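Long-range contact in myroilysin (Myroides profundi, PDB 5CZW), which is a zinc metallopeptidase of the astacin (M12A) family that probably cleaves peptide bonds and is held here in a propeptide-inhibited state: residues A[132-141]-A[200-208]. The protein carries 1 engineered substitution. Numbering follows the deposited sequence.
With ZN (zinc ion), chain B.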
ATOM      1  N   SER A 132     -10.421   6.750   1.543  1.00  9.52           N
ATOM      2  CA  SER A 132     -10.447   6.057   2.804  1.00 10.69           C
ATOM      3  C   SER A 132      -9.883   4.635   2.644  1.00 10.58           C
ATOM      4  O   SER A 132      -8.980   4.180   3.413  1.00 11.82           O
ATOM      5  CB  SER A 132     -11.903   5.969   3.370  1.00 12.01           C
ATOM      6  OG  SER A 132     -11.889   5.277   4.643  1.00 14.90           O
ATOM      7  N   ARG A 133     -10.364   3.931   1.684  1.00 10.07           N
ATOM      8  CA  ARG A 133      -9.880   2.588   1.465  1.00 12.15           C
ATOM      9  C   ARG A 133      -8.368   2.511   1.240  1.00 10.96           C
ATOM     10  O   ARG A 133      -7.659   1.740   1.875  1.00 11.96           O
ATOM     11  CB  ARG A 133     -10.609   1.963   0.250  1.00 14.98           C
ATOM     12  CG  ARG A 133     -10.210   0.519  -0.092  1.00 18.04           C
ATOM     13  CD  ARG A 133     -10.918   0.011  -1.344  1.00 21.76           C
ATOM     14  NE  ARG A 133     -10.368   0.553  -2.552  1.00 25.73           N
ATOM     15  CZ  ARG A 133      -9.485  -0.049  -3.349  1.00 25.92           C
ATOM     16  NH1 ARG A 133      -9.032  -1.236  -3.094  1.00 26.79           N
ATOM     17  NH2 ARG A 133      -9.068   0.574  -4.403  1.00 22.05           N
ATOM     18  N   THR A 134      -7.920   3.302   0.311  1.00  9.54           N
ATOM     19  CA  THR A 134      -6.516   3.117  -0.163  1.00  9.14           C
ATOM     20  C   THR A 134      -5.515   3.793   0.851  1.00  8.55           C
ATOM     21  O   THR A 134      -4.435   3.212   1.160  1.00  7.22           O
ATOM     22  CB  THR A 134      -6.374   3.606  -1.578  1.00  9.81           C
ATOM     23  OG1 THR A 134      -7.085   2.686  -2.433  1.00 12.13           O
ATOM     24  CG2 THR A 134      -4.883   3.698  -2.025  1.00  9.73           C
ATOM     25  N   VAL A 135      -5.911   4.938   1.439  1.00  7.72           N
ATOM     26  CA  VAL A 135      -5.015   5.599   2.376  1.00  7.32           C
ATOM     27  C   VAL A 135      -4.913   4.744   3.646  1.00  7.23           C
ATOM     28  O   VAL A 135      -3.800   4.425   4.124  1.00  7.04           O
ATOM     29  CB  VAL A 135      -5.423   7.030   2.728  1.00  7.37           C
ATOM     30  CG1 VAL A 135      -4.552   7.591   3.812  1.00  8.22           C
ATOM     31  CG2 VAL A 135      -5.349   7.855   1.463  1.00  7.88           C
ATOM     32  N   ILE A 136      -6.035   4.376   4.247  1.00  7.21           N
ATOM     33  CA  ILE A 136      -5.978   3.578   5.463  1.00  8.21           C
ATOM     34  C   ILE A 136      -5.230   2.280   5.184  1.00  7.35           C
ATOM     35  O   ILE A 136      -4.407   1.903   5.981  1.00  6.81           O
ATOM     36  CB  ILE A 136      -7.391   3.306   6.050  1.00  9.64           C
ATOM     37  CG1 ILE A 136      -8.048   4.659   6.338  1.00 10.45           C
ATOM     38  CG2 ILE A 136      -7.340   2.451   7.295  1.00 10.36           C
ATOM     39  CD1 ILE A 136      -9.351   4.582   7.068  1.00 11.04           C
ATOM     40  N   HIS A 137      -5.492   1.652   4.065  1.00  7.60           N
ATOM     41  CA  HIS A 137      -4.768   0.431   3.717  1.00  7.11           C
ATOM     42  C   HIS A 137      -3.217   0.574   3.669  1.00  6.52           C
ATOM     43  O   HIS A 137      -2.501  -0.176   4.279  1.00  7.96           O
ATOM     44  CB  HIS A 137      -5.317  -0.054   2.403  1.00  7.81           C
ATOM     45  CG  HIS A 137      -4.760  -1.346   1.943  1.00  7.36           C
ATOM     46  ND1 HIS A 137      -5.431  -2.508   2.157  1.00  8.24           N
ATOM     47  CD2 HIS A 137      -3.678  -1.659   1.205  1.00  8.56           C
ATOM     48  CE1 HIS A 137      -4.776  -3.492   1.633  1.00 10.28           C
ATOM     49  NE2 HIS A 137      -3.747  -2.998   0.999  1.00  7.11           N
ATOM     50  N   GLU A 138      -2.766   1.561   2.928  1.00  6.14           N
ATOM     51  CA  GLU A 138      -1.329   1.763   2.828  1.00  7.04           C
ATOM     52  C   GLU A 138      -0.718   2.130   4.107  1.00  7.11           C
ATOM     53  O   GLU A 138       0.403   1.674   4.421  1.00  7.10           O
ATOM     54  CB  GLU A 138      -0.962   2.787   1.708  1.00  7.13           C
ATOM     55  CG  GLU A 138      -1.295   2.353   0.257  1.00  8.09           C
ATOM     56  CD  GLU A 138      -0.828   0.948  -0.152  1.00  8.38           C
ATOM     57  OE1 GLU A 138       0.126   0.407   0.403  1.00  9.27           O
ATOM     58  OE2 GLU A 138      -1.497   0.402  -1.124  1.00  8.87           O
ATOM     59  N   PHE A 139      -1.429   2.963   4.928  1.00  8.54           N
ATOM     60  CA  PHE A 139      -0.927   3.239   6.282  1.00  8.33           C
ATOM     61  C   PHE A 139      -0.929   2.052   7.219  1.00  8.30           C
ATOM     62  O   PHE A 139      -0.082   1.947   8.156  1.00  9.95           O
ATOM     63  CB  PHE A 139      -1.547   4.543   6.841  1.00  8.40           C
ATOM     64  CG  PHE A 139      -0.817   5.782   6.363  1.00  8.44           C
ATOM     65  CD1 PHE A 139      -1.203   6.372   5.132  1.00  8.55           C
ATOM     66  CD2 PHE A 139       0.271   6.338   6.986  1.00  8.74           C
ATOM     67  CE1 PHE A 139      -0.504   7.496   4.605  1.00  8.45           C
ATOM     68  CE2 PHE A 139       0.911   7.496   6.482  1.00  8.83           C
ATOM     69  CZ  PHE A 139       0.511   8.046   5.278  1.00  8.89           C
ATOM     70  N   GLY A 140      -1.802   1.068   6.932  1.00  8.48           N
ATOM     71  CA  GLY A 140      -1.778  -0.219   7.638  1.00  7.79           C
ATOM     72  C   GLY A 140      -0.471  -0.916   7.367  1.00  7.20           C
ATOM     73  O   GLY A 140       0.207  -1.372   8.287  1.00  8.78           O
ATOM     74  N   HIS A 141      -0.044  -1.021   6.110  1.00  6.10           N
ATOM     75  CA  HIS A 141       1.258  -1.535   5.843  1.00  5.75           C
ATOM     76  C   HIS A 141       2.295  -0.680   6.495  1.00  6.29           C
ATOM     77  O   HIS A 141       3.282  -1.281   7.039  1.00  6.29           O
ATOM     78  CB  HIS A 141       1.506  -1.453   4.336  1.00  5.48           C
ATOM     79  CG  HIS A 141       0.706  -2.377   3.481  1.00  5.91           C
ATOM     80  ND1 HIS A 141       0.550  -3.708   3.718  1.00  7.11           N
ATOM     81  CD2 HIS A 141       0.082  -2.151   2.328  1.00  6.74           C
ATOM     82  CE1 HIS A 141      -0.218  -4.256   2.812  1.00  7.57           C
ATOM     83  NE2 HIS A 141      -0.405  -3.332   1.939  1.00  5.82           N
ATOM     84  N   GLN A 200     -13.916  -8.383   6.452  1.00 19.94           N
ATOM     85  CA  GLN A 200     -14.102  -6.971   6.489  1.00 19.60           C
ATOM     86  C   GLN A 200     -12.824  -6.137   6.590  1.00 16.82           C
ATOM     87  O   GLN A 200     -12.926  -4.917   6.590  1.00 17.85           O
ATOM     88  CB  GLN A 200     -14.917  -6.674   7.743  1.00 21.80           C
ATOM     89  CG  GLN A 200     -16.357  -7.162   7.603  1.00 26.19           C
ATOM     90  CD  GLN A 200     -17.313  -6.032   7.266  1.00 32.71           C
ATOM     91  OE1 GLN A 200     -17.534  -5.705   6.084  1.00 34.17           O
ATOM     92  NE2 GLN A 200     -17.894  -5.409   8.324  1.00 34.26           N
ATOM     93  N   SER A 201     -11.687  -6.789   6.782  1.00 15.56           N
ATOM     94  CA  SER A 201     -10.451  -6.095   7.043  1.00 14.50           C
ATOM     95  C   SER A 201     -10.078  -5.109   5.948  1.00 12.77           C
ATOM     96  O   SER A 201     -10.214  -5.374   4.745  1.00 13.00           O
ATOM     97  CB  SER A 201      -9.290  -7.034   7.291  1.00 14.65           C
ATOM     98  OG  SER A 201      -8.085  -6.291   7.555  1.00 13.99           O
ATOM     99  N   ILE A 202      -9.603  -3.947   6.376  1.00 13.85           N
ATOM    100  CA  ILE A 202      -9.140  -2.962   5.437  1.00 12.02           C
ATOM    101  C   ILE A 202      -7.885  -3.513   4.704  1.00 10.57           C
ATOM    102  O   ILE A 202      -7.569  -3.046   3.658  1.00 11.46           O
ATOM    103  CB  ILE A 202      -8.791  -1.675   6.201  1.00 12.69           C
ATOM    104  CG1 ILE A 202      -8.571  -0.560   5.267  1.00 13.97           C
ATOM    105  CG2 ILE A 202      -7.542  -1.893   7.026  1.00 13.73           C
ATOM    106  CD1 ILE A 202      -9.808   0.053   4.744  1.00 15.64           C
ATOM    107  N   MET A 203      -7.237  -4.526   5.318  1.00 11.62           N
ATOM    108  CA  MET A 203      -6.008  -5.121   4.789  1.00 10.63           C
ATOM    109  C   MET A 203      -6.209  -6.184   3.701  1.00 11.73           C
ATOM    110  O   MET A 203      -5.246  -6.759   3.201  1.00  8.95           O
ATOM    111  CB  MET A 203      -5.024  -5.561   5.915  1.00 10.87           C
ATOM    112  CG  MET A 203      -4.487  -4.434   6.813  1.00 11.20           C
ATOM    113  SD  MET A 203      -4.017  -2.935   5.945  1.00 10.38           S
ATOM    114  CE  MET A 203      -2.592  -3.494   4.997  1.00 11.42           C
ATOM    115  N   HIS A 204      -7.455  -6.454   3.345  1.00 12.22           N
ATOM    116  CA  HIS A 204      -7.695  -7.482   2.323  1.00 14.30           C
ATOM    117  C   HIS A 204      -7.022  -7.077   1.047  1.00 13.92           C
ATOM    118  O   HIS A 204      -6.962  -5.953   0.749  1.00 13.66           O
ATOM    119  CB  HIS A 204      -9.179  -7.914   2.136  1.00 17.72           C
ATOM    120  CG  HIS A 204      -9.564  -9.098   2.964  1.00 22.71           C
ATOM    121  ND1 HIS A 204      -9.303 -10.398   2.578  1.00 24.08           N
ATOM    122  CD2 HIS A 204     -10.097  -9.173   4.206  1.00 26.14           C
ATOM    123  CE1 HIS A 204      -9.711 -11.216   3.519  1.00 27.28           C
ATOM    124  NE2 HIS A 204     -10.175 -10.500   4.526  1.00 27.28           N
ATOM    125  N   TYR A 205      -6.521  -8.056   0.331  1.00 12.48           N
ATOM    126  CA  TYR A 205      -5.773  -7.858  -0.934  1.00 13.40           C
ATOM    127  C   TYR A 205      -6.720  -7.840  -2.104  1.00 14.37           C
ATOM    128  O   TYR A 205      -7.491  -8.796  -2.360  1.00 12.82           O
ATOM    129  CB  TYR A 205      -4.815  -9.049  -1.087  1.00 13.07           C
ATOM    130  CG  TYR A 205      -4.014  -9.008  -2.307  1.00 12.29           C
ATOM    131  CD1 TYR A 205      -3.118  -8.030  -2.492  1.00 13.13           C
ATOM    132  CD2 TYR A 205      -3.987 -10.066  -3.143  1.00 14.17           C
ATOM    133  CE1 TYR A 205      -2.317  -7.982  -3.604  1.00 13.54           C
ATOM    134  CE2 TYR A 205      -3.283 -10.030  -4.302  1.00 13.48           C
ATOM    135  CZ  TYR A 205      -2.380  -9.006  -4.516  1.00 13.13           C
ATOM    136  OH  TYR A 205      -1.563  -8.986  -5.645  1.00 16.62           O
ATOM    137  N   SER A 206      -6.758  -6.718  -2.777  1.00 15.69           N
ATOM    138  CA  SER A 206      -7.579  -6.538  -3.948  1.00 18.10           C
ATOM    139  C   SER A 206      -6.949  -7.164  -5.177  1.00 14.87           C
ATOM    140  O   SER A 206      -5.829  -6.941  -5.421  1.00 17.65           O
ATOM    141  CB  SER A 206      -7.648  -5.043  -4.222  1.00 20.18           C
ATOM    142  OG  SER A 206      -8.263  -4.425  -3.160  1.00 21.61           O
ATOM    143  N   ILE A 207      -7.733  -7.906  -5.942  1.00 14.31           N
ATOM    144  CA  ILE A 207      -7.306  -8.514  -7.176  1.00 17.06           C
ATOM    145  C   ILE A 207      -8.025  -7.773  -8.300  1.00 16.25           C
ATOM    146  O   ILE A 207      -9.250  -7.801  -8.413  1.00 17.61           O
ATOM    147  CB  ILE A 207      -7.546 -10.042  -7.238  1.00 21.11           C
ATOM    148  CG1 ILE A 207      -6.692 -10.695  -6.124  1.00 23.50           C
ATOM    149  CG2 ILE A 207      -7.120 -10.588  -8.597  1.00 23.30           C
ATOM    150  CD1 ILE A 207      -7.016 -12.119  -5.759  1.00 23.68           C
ATOM    151  N   SER A 208      -7.237  -7.108  -9.132  1.00 16.69           N
ATOM    152  CA  SER A 208      -7.818  -6.220 -10.123  1.00 16.61           C
ATOM    153  C   SER A 208      -8.236  -7.022 -11.328  1.00 16.63           C
ATOM    154  O   SER A 208      -7.474  -7.880 -11.824  1.00 15.51           O
ATOM    155  CB  SER A 208      -6.786  -5.200 -10.549  1.00 16.44           C
ATOM    156  OG  SER A 208      -7.287  -4.447 -11.597  1.00 17.90           O
TER
HETATM  157 ZN    ZN B 301      -1.661  -3.677   0.272  1.00 16.66          ZN
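The Arg133 side chain reaches toward the loop 200-208, with NH1 3.3 Å from Ser206 OG, near the guanidinium plane. Arg133 NH2 forms a salt bridge with Glu130, and Ser206 OG is hydrogen-bonded to Asn220. Ile136 packs against Ile202, the side chains crossing at about a right angle with CG2 3.8 Å from Ile202 CG1.

His137 carries the main polar link. Its CG is anti to the backbone N (chi1 -176°), which swings the ring out to the loop. ND1 donates to Ile202 O at 2.7 Å, nearly straight (166°) and in the ring plane. This fixes the ring's rotation while NE2 binds zinc at 2.3 Å. Met203 CE covers one face of this ring, 4.0 Å from its centroid.

At Gly140, CA lies 3.9 Å from Met203 SD. His141 offers a ring face to the same methyl, with CE1 3.3 Å from Met203 CE; the bends at chi2 and chi3 of Met203 set CE over a face of both imidazoles. His141 NE2 binds zinc at 2.1 Å, its ND1 is hydrogen-bonded to Met145, and His147 and the propeptide Cys23 complete the site. The type I turn from Ser201 to His204, with its methionine packed against the zinc-binding histidines of the HExxH helix, is the Met-turn of the metzincins.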